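Local coordinates for alanine racemase (Acinetobacter baumannii, PDB 4QHR), which belongs to the alanine racemase family and joins an N-terminal TIM-type barrel to a C-terminal domain built mainly of beta strands, at residues V282-V287 with L293-G298; I305-T310 with T318-W323. All coordinates share one frame; numbering follows the deposited sequence.

Contact 1: V282-V287 with L293-G298; sequences VKQNFV and LCPVVG
Phe286 lies opposite Pro295 as a non-hydrogen-bonded pair in an antiparallel beta hairpin of the C-terminal domain, strand 286-289 running back as strand 292-297. The tight part is the backbone seam. Val287 and Cys294 form the hydrogen-bonded pair next door: Val287 N donates a hydrogen bond to Cys294 O at 2.9 Å, and Cys294 N donates one to Val287 O at 2.8 Å, this second donor lying in the carbonyl plane. Two residues along, beyond the Phe286-Pro295 pair, Val296 N reaches Asn285 O in a nearly straight bond (171° at the hydrogen), although the donor is tilted 33° out of that carbonyl plane.

The side chains divide between two faces. Val287 and Cys294 point to the buried one, where CG1 of Val287 meets CG2 of Val296 at 3.9 Å, the two valines crossing at about a right angle; Ile307 and Tyr277 close in on Val287 from outside the hairpin. Asn285 is also buried, its OD1 hydrogen-bonded to Arg327.

The other face, carrying Phe286 and Pro295, is the more solvent-open one. The phenyl group swings beside its own backbone N (chi1 -62°) and crosses the proline at a slant, which brings CD2 within 3.5 Å of Pro295 N. Exposed Gln284 runs out extended along the proline, pointing the same way, and its amide NE2 comes to 3.3 Å from Pro295 CB. Where the strands part, a water accepts a hydrogen bond from Asn285 N at 2.7 Å and makes a weak one to Val296 O.

Contact 2: I305-T310 with T318-W323; sequences IAIDVT and TQVELW
Ile305 and Leu322 approach from opposite directions and slide past one another, meeting through their outermost methyls, with CD1 of Ile305 3.9 Å from CD2 of Leu322. CG1 of Ile305 stands between the backbone N and the carbonyl carbon (chi1 69°), and the chain beyond it is extended, carrying CD1 across to the leucine, whose CD2 branch closes the distance. Two residues along, Ile307 makes a looser contact, CD1 4.5 Å from Val320 CG2.

With the nearest CA atoms still 10.0 Å apart, at Ile307 and Val320, the backbones are too distant to pair, and the contact is made by side chains alone. Val287 and Ile289 of the neighbouring hairpin also pack on Val320, while Ile271 touches both Ile305 and Leu322.

At the end of the strand, Asp308 OD1 accepts from Thr310 N at 2.9 Å and, through its syn lone pair, from Thr310 OG1 at 2.7 Å. That backbone bond makes an Asx turn. Leu322 and Trp323 both face Phe236, a classic beta bulge where the chain turns a corner. The four buried aliphatic side chains are packed between strands of the mixed sheet of the C-terminal domain, consistent with its hydrophobic core.

Followed from the N terminus, the chain closes contact 1 first, where five residues, mostly the continuing strands, close the hairpin, and opens contact 2 only afterwards, so the two stand in series and neither nests nor crosses. The return strand of the hairpin, 292-297, leads on to strand 305-308, its antiparallel neighbour in the sheet: Val297 N lies 2.8 Å from Ala306 O, a probable hydrogen bond. Seven residues without helix or strand then carry the chain to 318-323, whose strand 319-321 pairs antiparallel with strand 234-246. Contact 1 thus joins sheet neighbours, whereas contact 2 links strands that are not paired, and Val287 CB packs against Glu321 O where they meet.

Contact 1: V282-V287 with L293-G298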
ATOM      1  N   VAL A 282      10.905 -12.549   4.116  1.00 14.36           N
ATOM      2  CA  VAL A 282      11.195 -13.979   4.206  1.00 15.55           C
ATOM      3  C   VAL A 282      12.714 -14.316   4.082  1.00 15.27           C
ATOM      4  O   VAL A 282      13.129 -15.471   4.258  1.00 14.46           O
ATOM      5  CB  VAL A 282      10.388 -14.780   3.161  1.00 15.58           C
ATOM      6  CG1 VAL A 282       8.913 -14.681   3.433  1.00 16.06           C
ATOM      7  CG2 VAL A 282      10.693 -14.308   1.783  1.00 15.97           C
ATOM      8  N   LYS A 283      13.503 -13.289   3.739  1.00 15.45           N
ATOM      9  CA  LYS A 283      14.962 -13.331   3.673  1.00 16.13           C
ATOM     10  C   LYS A 283      15.356 -11.954   4.123  1.00 15.34           C
ATOM     11  O   LYS A 283      14.500 -11.071   4.174  1.00 14.02           O
ATOM     12  CB  LYS A 283      15.456 -13.500   2.224  1.00 19.28           C
ATOM     13  CG  LYS A 283      14.571 -14.349   1.317  1.00 22.01           C
ATOM     14  CD  LYS A 283      15.213 -14.782  -0.009  1.00 25.87           C
ATOM     15  CE  LYS A 283      16.160 -13.755  -0.639  1.00 28.73           C
ATOM     16  NZ  LYS A 283      16.903 -14.369  -1.788  1.00 31.99           N
ATOM     17  N   GLN A 284      16.646 -11.742   4.356  1.00 14.29           N
ATOM     18  CA  GLN A 284      17.174 -10.444   4.787  1.00 14.57           C
ATOM     19  C   GLN A 284      17.014  -9.365   3.671  1.00 12.41           C
ATOM     20  O   GLN A 284      17.308  -9.600   2.487  1.00 10.34           O
ATOM     21  CB  GLN A 284      18.657 -10.617   5.159  1.00 17.04           C
ATOM     22  CG  GLN A 284      19.328  -9.396   5.783  1.00 20.25           C
ATOM     23  CD  GLN A 284      20.691  -9.719   6.416  1.00 24.31           C
ATOM     24  OE1 GLN A 284      21.513 -10.527   5.885  1.00 28.82           O
ATOM     25  NE2 GLN A 284      20.967  -9.074   7.550  1.00 26.65           N
ATOM     26  N   ASN A 285      16.579  -8.180   4.059  1.00 10.79           N
ATOM     27  CA  ASN A 285      16.409  -7.086   3.135  1.00  9.99           C
ATOM     28  C   ASN A 285      17.448  -6.010   3.462  1.00  9.70           C
ATOM     29  O   ASN A 285      17.969  -5.960   4.595  1.00  9.66           O
ATOM     30  CB  ASN A 285      14.978  -6.527   3.263  1.00  9.80           C
ATOM     31  CG  ASN A 285      14.666  -5.533   2.176  1.00  9.59           C
ATOM     32  OD1 ASN A 285      15.121  -5.698   1.049  1.00  9.15           O
ATOM     33  ND2 ASN A 285      13.990  -4.426   2.536  1.00 10.33           N
ATOM     34  N   PHE A 286      17.741  -5.171   2.476  1.00  9.40           N
ATOM     35  CA  PHE A 286      18.735  -4.132   2.578  1.00  9.46           C
ATOM     36  C   PHE A 286      18.160  -2.818   2.074  1.00  9.34           C
ATOM     37  O   PHE A 286      17.235  -2.815   1.257  1.00  8.99           O
ATOM     38  CB  PHE A 286      19.978  -4.517   1.751  1.00  9.68           C
ATOM     39  CG  PHE A 286      20.657  -5.777   2.247  1.00  9.95           C
ATOM     40  CD1 PHE A 286      20.232  -6.988   1.800  1.00 10.00           C
ATOM     41  CD2 PHE A 286      21.695  -5.723   3.177  1.00 10.25           C
ATOM     42  CE1 PHE A 286      20.809  -8.177   2.284  1.00 10.41           C
ATOM     43  CE2 PHE A 286      22.287  -6.892   3.647  1.00 10.46           C
ATOM     44  CZ  PHE A 286      21.822  -8.128   3.194  1.00 10.26           C
ATOM     45  N   VAL A 287      18.730  -1.721   2.555  1.00  9.19           N
ATOM     46  CA  VAL A 287      18.559  -0.409   1.952  1.00  9.56           C
ATOM     47  C   VAL A 287      19.919   0.064   1.380  1.00 10.18           C
ATOM     48  O   VAL A 287      20.982  -0.487   1.722  1.00 10.76           O
ATOM     49  CB  VAL A 287      18.031   0.622   2.920  1.00  9.54           C
ATOM     50  CG1 VAL A 287      16.703   0.165   3.516  1.00  9.46           C
ATOM     51  CG2 VAL A 287      19.028   0.908   4.070  1.00  9.28           C
ATOM     52  N   LEU A 293      25.141  -1.096   0.977  1.00 17.12           N
ATOM     53  CA  LEU A 293      23.902  -1.785   1.273  1.00 16.93           C
ATOM     54  C   LEU A 293      23.953  -2.051   2.738  1.00 16.92           C
ATOM     55  O   LEU A 293      24.994  -2.564   3.210  1.00 15.71           O
ATOM     56  CB  LEU A 293      23.816  -3.100   0.492  1.00 17.39           C
ATOM     57  CG  LEU A 293      23.628  -2.833  -0.993  1.00 18.38           C
ATOM     58  CD1 LEU A 293      23.838  -4.096  -1.844  1.00 19.48           C
ATOM     59  CD2 LEU A 293      22.257  -2.220  -1.282  1.00 18.26           C
ATOM     60  N   CYS A 294      22.867  -1.710   3.460  1.00 15.60           N
ATOM     61  CA  CYS A 294      22.743  -1.890   4.891  1.00 15.26           C
ATOM     62  C   CYS A 294      21.514  -2.720   5.239  1.00 14.40           C
ATOM     63  O   CYS A 294      20.407  -2.414   4.766  1.00 13.12           O
ATOM     64  CB  CYS A 294      22.615  -0.535   5.587  1.00 16.85           C
ATOM     65  SG  CYS A 294      23.976   0.556   5.199  1.00 19.19           S
ATOM     66  N   PRO A 295      21.685  -3.767   6.071  1.00 13.21           N
ATOM     67  CA  PRO A 295      20.556  -4.596   6.396  1.00 12.32           C
ATOM     68  C   PRO A 295      19.496  -3.901   7.264  1.00 11.48           C
ATOM     69  O   PRO A 295      19.807  -3.086   8.146  1.00 11.11           O
ATOM     70  CB  PRO A 295      21.171  -5.770   7.164  1.00 12.81           C
ATOM     71  CG  PRO A 295      22.471  -5.321   7.631  1.00 13.26           C
ATOM     72  CD  PRO A 295      22.927  -4.223   6.723  1.00 13.58           C
ATOM     73  N   VAL A 296      18.240  -4.205   6.947  1.00 10.57           N
ATOM     74  CA  VAL A 296      17.100  -3.810   7.751  1.00  9.96           C
ATOM     75  C   VAL A 296      17.054  -4.807   8.925  1.00 10.03           C
ATOM     76  O   VAL A 296      17.139  -6.019   8.721  1.00  9.78           O
ATOM     77  CB  VAL A 296      15.795  -3.865   6.914  1.00  9.79           C
ATOM     78  CG1 VAL A 296      14.592  -3.519   7.755  1.00  9.88           C
ATOM     79  CG2 VAL A 296      15.899  -2.992   5.680  1.00  9.94           C
ATOM     80  N   VAL A 297      16.945  -4.304  10.150  1.00  9.99           N
ATOM     81  CA  VAL A 297      17.032  -5.148  11.330  1.00 10.28           C
ATOM     82  C   VAL A 297      15.797  -5.057  12.178  1.00 10.54           C
ATOM     83  O   VAL A 297      15.226  -3.946  12.370  1.00 10.27           O
ATOM     84  CB  VAL A 297      18.282  -4.878  12.197  1.00 10.38           C
ATOM     85  CG1 VAL A 297      19.509  -5.174  11.350  1.00 10.59           C
ATOM     86  CG2 VAL A 297      18.371  -3.450  12.718  1.00 10.39           C
ATOM     87  N   GLY A 298      15.370  -6.207  12.669  1.00 10.19           N
ATOM     88  CA  GLY A 298      14.150  -6.278  13.490  1.00 11.10           C
ATOM     89  C   GLY A 298      12.912  -5.953  12.645  1.00 11.53           C
ATOM     90  O   GLY A 298      12.994  -5.799  11.446  1.00 10.90           O
TER
HETATM   91  O   HOH W   1      15.341  -7.860   6.482  1.00 20.06           O

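Contact 2: I305-T310 with T318-W323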
ATOM      1  N   ILE A 305      11.660   2.203  10.352  1.00  7.99           N
ATOM      2  CA  ILE A 305      12.462   0.991  10.263  1.00  7.81           C
ATOM      3  C   ILE A 305      13.818   1.223  10.921  1.00  7.92           C
ATOM      4  O   ILE A 305      14.279   2.387  11.088  1.00  7.49           O
ATOM      5  CB  ILE A 305      12.644   0.453   8.782  1.00  7.63           C
ATOM      6  CG1 ILE A 305      13.522   1.390   7.945  1.00  7.52           C
ATOM      7  CG2 ILE A 305      11.322   0.204   8.135  1.00  7.58           C
ATOM      8  CD1 ILE A 305      13.789   0.971   6.509  1.00  7.46           C
ATOM      9  N   ALA A 306      14.477   0.099  11.278  1.00  8.09           N
ATOM     10  CA  ALA A 306      15.830   0.147  11.814  1.00  8.33           C
ATOM     11  C   ALA A 306      16.806  -0.530  10.832  1.00  8.98           C
ATOM     12  O   ALA A 306      16.469  -1.553  10.224  1.00  8.69           O
ATOM     13  CB  ALA A 306      15.878  -0.526  13.170  1.00  8.45           C
ATOM     14  N   ILE A 307      18.000   0.052  10.689  1.00  9.91           N
ATOM     15  CA  ILE A 307      19.037  -0.450   9.822  1.00 11.25           C
ATOM     16  C   ILE A 307      20.353  -0.542  10.597  1.00 11.88           C
ATOM     17  O   ILE A 307      20.615   0.260  11.523  1.00 10.29           O
ATOM     18  CB  ILE A 307      19.196   0.410   8.553  1.00 12.90           C
ATOM     19  CG1 ILE A 307      19.602   1.804   8.898  1.00 14.12           C
ATOM     20  CG2 ILE A 307      17.870   0.480   7.741  1.00 12.72           C
ATOM     21  CD1 ILE A 307      19.622   2.676   7.673  1.00 15.88           C
ATOM     22  N   ASP A 308      21.151  -1.540  10.239  1.00 12.53           N
ATOM     23  CA  ASP A 308      22.481  -1.693  10.790  1.00 13.44           C
ATOM     24  C   ASP A 308      23.429  -0.825   9.988  1.00 13.93           C
ATOM     25  O   ASP A 308      23.676  -1.104   8.821  1.00 14.16           O
ATOM     26  CB  ASP A 308      22.892  -3.162  10.719  1.00 13.73           C
ATOM     27  CG  ASP A 308      24.309  -3.401  11.173  1.00 14.64           C
ATOM     28  OD1 ASP A 308      24.942  -2.482  11.685  1.00 12.84           O
ATOM     29  OD2 ASP A 308      24.760  -4.568  11.021  1.00 15.52           O
ATOM     30  N   VAL A 309      23.960   0.210  10.638  1.00 15.07           N
ATOM     31  CA  VAL A 309      24.871   1.148  10.007  1.00 16.57           C
ATOM     32  C   VAL A 309      26.286   1.017  10.554  1.00 19.29           C
ATOM     33  O   VAL A 309      27.116   1.881  10.301  1.00 21.69           O
ATOM     34  CB  VAL A 309      24.406   2.608  10.125  1.00 15.68           C
ATOM     35  CG1 VAL A 309      23.163   2.809   9.255  1.00 15.48           C
ATOM     36  CG2 VAL A 309      24.158   3.035  11.571  1.00 15.19           C
ATOM     37  N   THR A 310      26.553  -0.046  11.288  1.00 21.14           N
ATOM     38  CA  THR A 310      27.888  -0.270  11.848  1.00 23.39           C
ATOM     39  C   THR A 310      29.005   0.024  10.822  1.00 25.86           C
ATOM     40  O   THR A 310      29.945   0.780  11.129  1.00 27.20           O
ATOM     41  CB  THR A 310      28.012  -1.682  12.459  1.00 23.52           C
ATOM     42  OG1 THR A 310      26.956  -1.861  13.408  1.00 22.75           O
ATOM     43  CG2 THR A 310      29.381  -1.827  13.196  1.00 24.09           C
ATOM     44  N   THR A 318      20.780  11.795   6.880  1.00 12.78           N
ATOM     45  CA  THR A 318      21.342  11.049   5.748  1.00 13.53           C
ATOM     46  C   THR A 318      20.212  10.348   5.002  1.00 13.28           C
ATOM     47  O   THR A 318      19.309   9.794   5.631  1.00 11.63           O
ATOM     48  CB  THR A 318      22.326   9.999   6.206  1.00 13.74           C
ATOM     49  OG1 THR A 318      23.520  10.648   6.631  1.00 13.27           O
ATOM     50  CG2 THR A 318      22.631   8.966   5.164  1.00 13.75           C
ATOM     51  N   GLN A 319      20.319  10.414   3.674  1.00 13.69           N
ATOM     52  CA  GLN A 319      19.304   9.967   2.757  1.00 14.93           C
ATOM     53  C   GLN A 319      19.451   8.472   2.617  1.00 11.97           C
ATOM     54  O   GLN A 319      20.513   7.985   2.554  1.00 11.21           O
ATOM     55  CB  GLN A 319      19.424  10.672   1.384  1.00 17.69           C
ATOM     56  CG  GLN A 319      18.440  11.839   1.202  1.00 21.63           C
ATOM     57  CD  GLN A 319      17.968  11.965  -0.251  1.00 25.59           C
ATOM     58  OE1 GLN A 319      18.618  12.646  -1.044  1.00 28.79           O
ATOM     59  NE2 GLN A 319      16.817  11.305  -0.610  1.00 27.02           N
ATOM     60  N   VAL A 320      18.349   7.774   2.590  1.00 10.70           N
ATOM     61  CA  VAL A 320      18.323   6.324   2.564  1.00  9.98           C
ATOM     62  C   VAL A 320      17.388   5.873   1.418  1.00  9.84           C
ATOM     63  O   VAL A 320      16.232   6.343   1.347  1.00 10.10           O
ATOM     64  CB  VAL A 320      17.760   5.778   3.890  1.00  9.87           C
ATOM     65  CG1 VAL A 320      17.603   4.254   3.860  1.00  9.54           C
ATOM     66  CG2 VAL A 320      18.667   6.186   5.043  1.00 10.12           C
ATOM     67  N   GLU A 321      17.903   5.032   0.528  1.00  9.53           N
ATOM     68  CA  GLU A 321      17.154   4.548  -0.610  1.00  9.68           C
ATOM     69  C   GLU A 321      16.508   3.209  -0.301  1.00  9.77           C
ATOM     70  O   GLU A 321      17.201   2.219  -0.001  1.00  9.82           O
ATOM     71  CB  GLU A 321      18.065   4.426  -1.837  1.00  9.59           C
ATOM     72  CG  GLU A 321      17.359   3.818  -3.058  1.00  9.62           C
ATOM     73  CD  GLU A 321      18.312   3.719  -4.256  1.00 10.06           C
ATOM     74  OE1 GLU A 321      19.129   4.661  -4.400  1.00 11.06           O
ATOM     75  OE2 GLU A 321      18.279   2.714  -4.990  1.00  9.39           O
ATOM     76  N   LEU A 322      15.179   3.153  -0.395  1.00  9.77           N
ATOM     77  CA  LEU A 322      14.457   1.915  -0.142  1.00  9.26           C
ATOM     78  C   LEU A 322      14.392   1.087  -1.400  1.00  9.26           C
ATOM     79  O   LEU A 322      14.581  -0.120  -1.369  1.00  9.09           O
ATOM     80  CB  LEU A 322      13.097   2.222   0.423  1.00  9.86           C
ATOM     81  CG  LEU A 322      13.318   3.102   1.645  1.00 10.42           C
ATOM     82  CD1 LEU A 322      12.143   3.988   1.806  1.00 10.91           C
ATOM     83  CD2 LEU A 322      13.698   2.261   2.858  1.00 10.22           C
ATOM     84  N   TRP A 323      14.180   1.731  -2.534  1.00  8.63           N
ATOM     85  CA  TRP A 323      14.503   1.124  -3.788  1.00  8.40           C
ATOM     86  C   TRP A 323      14.664   2.186  -4.823  1.00  8.65           C
ATOM     87  O   TRP A 323      14.221   3.334  -4.617  1.00  8.34           O
ATOM     88  CB  TRP A 323      13.448   0.094  -4.194  1.00  8.61           C
ATOM     89  CG  TRP A 323      12.019   0.557  -4.332  1.00  8.20           C
ATOM     90  CD1 TRP A 323      11.468   1.250  -5.390  1.00  8.39           C
ATOM     91  CD2 TRP A 323      10.939   0.222  -3.476  1.00  8.10           C
ATOM     92  NE1 TRP A 323      10.112   1.399  -5.188  1.00  8.23           N
ATOM     93  CE2 TRP A 323       9.776   0.782  -4.016  1.00  8.00           C
ATOM     94  CE3 TRP A 323      10.853  -0.471  -2.261  1.00  7.94           C
ATOM     95  CZ2 TRP A 323       8.530   0.659  -3.397  1.00  8.06           C
ATOM     96  CZ3 TRP A 323       9.610  -0.587  -1.653  1.00  8.10           C
ATOM     97  CH2 TRP A 323       8.467  -0.032  -2.245  1.00  8.09           C
TER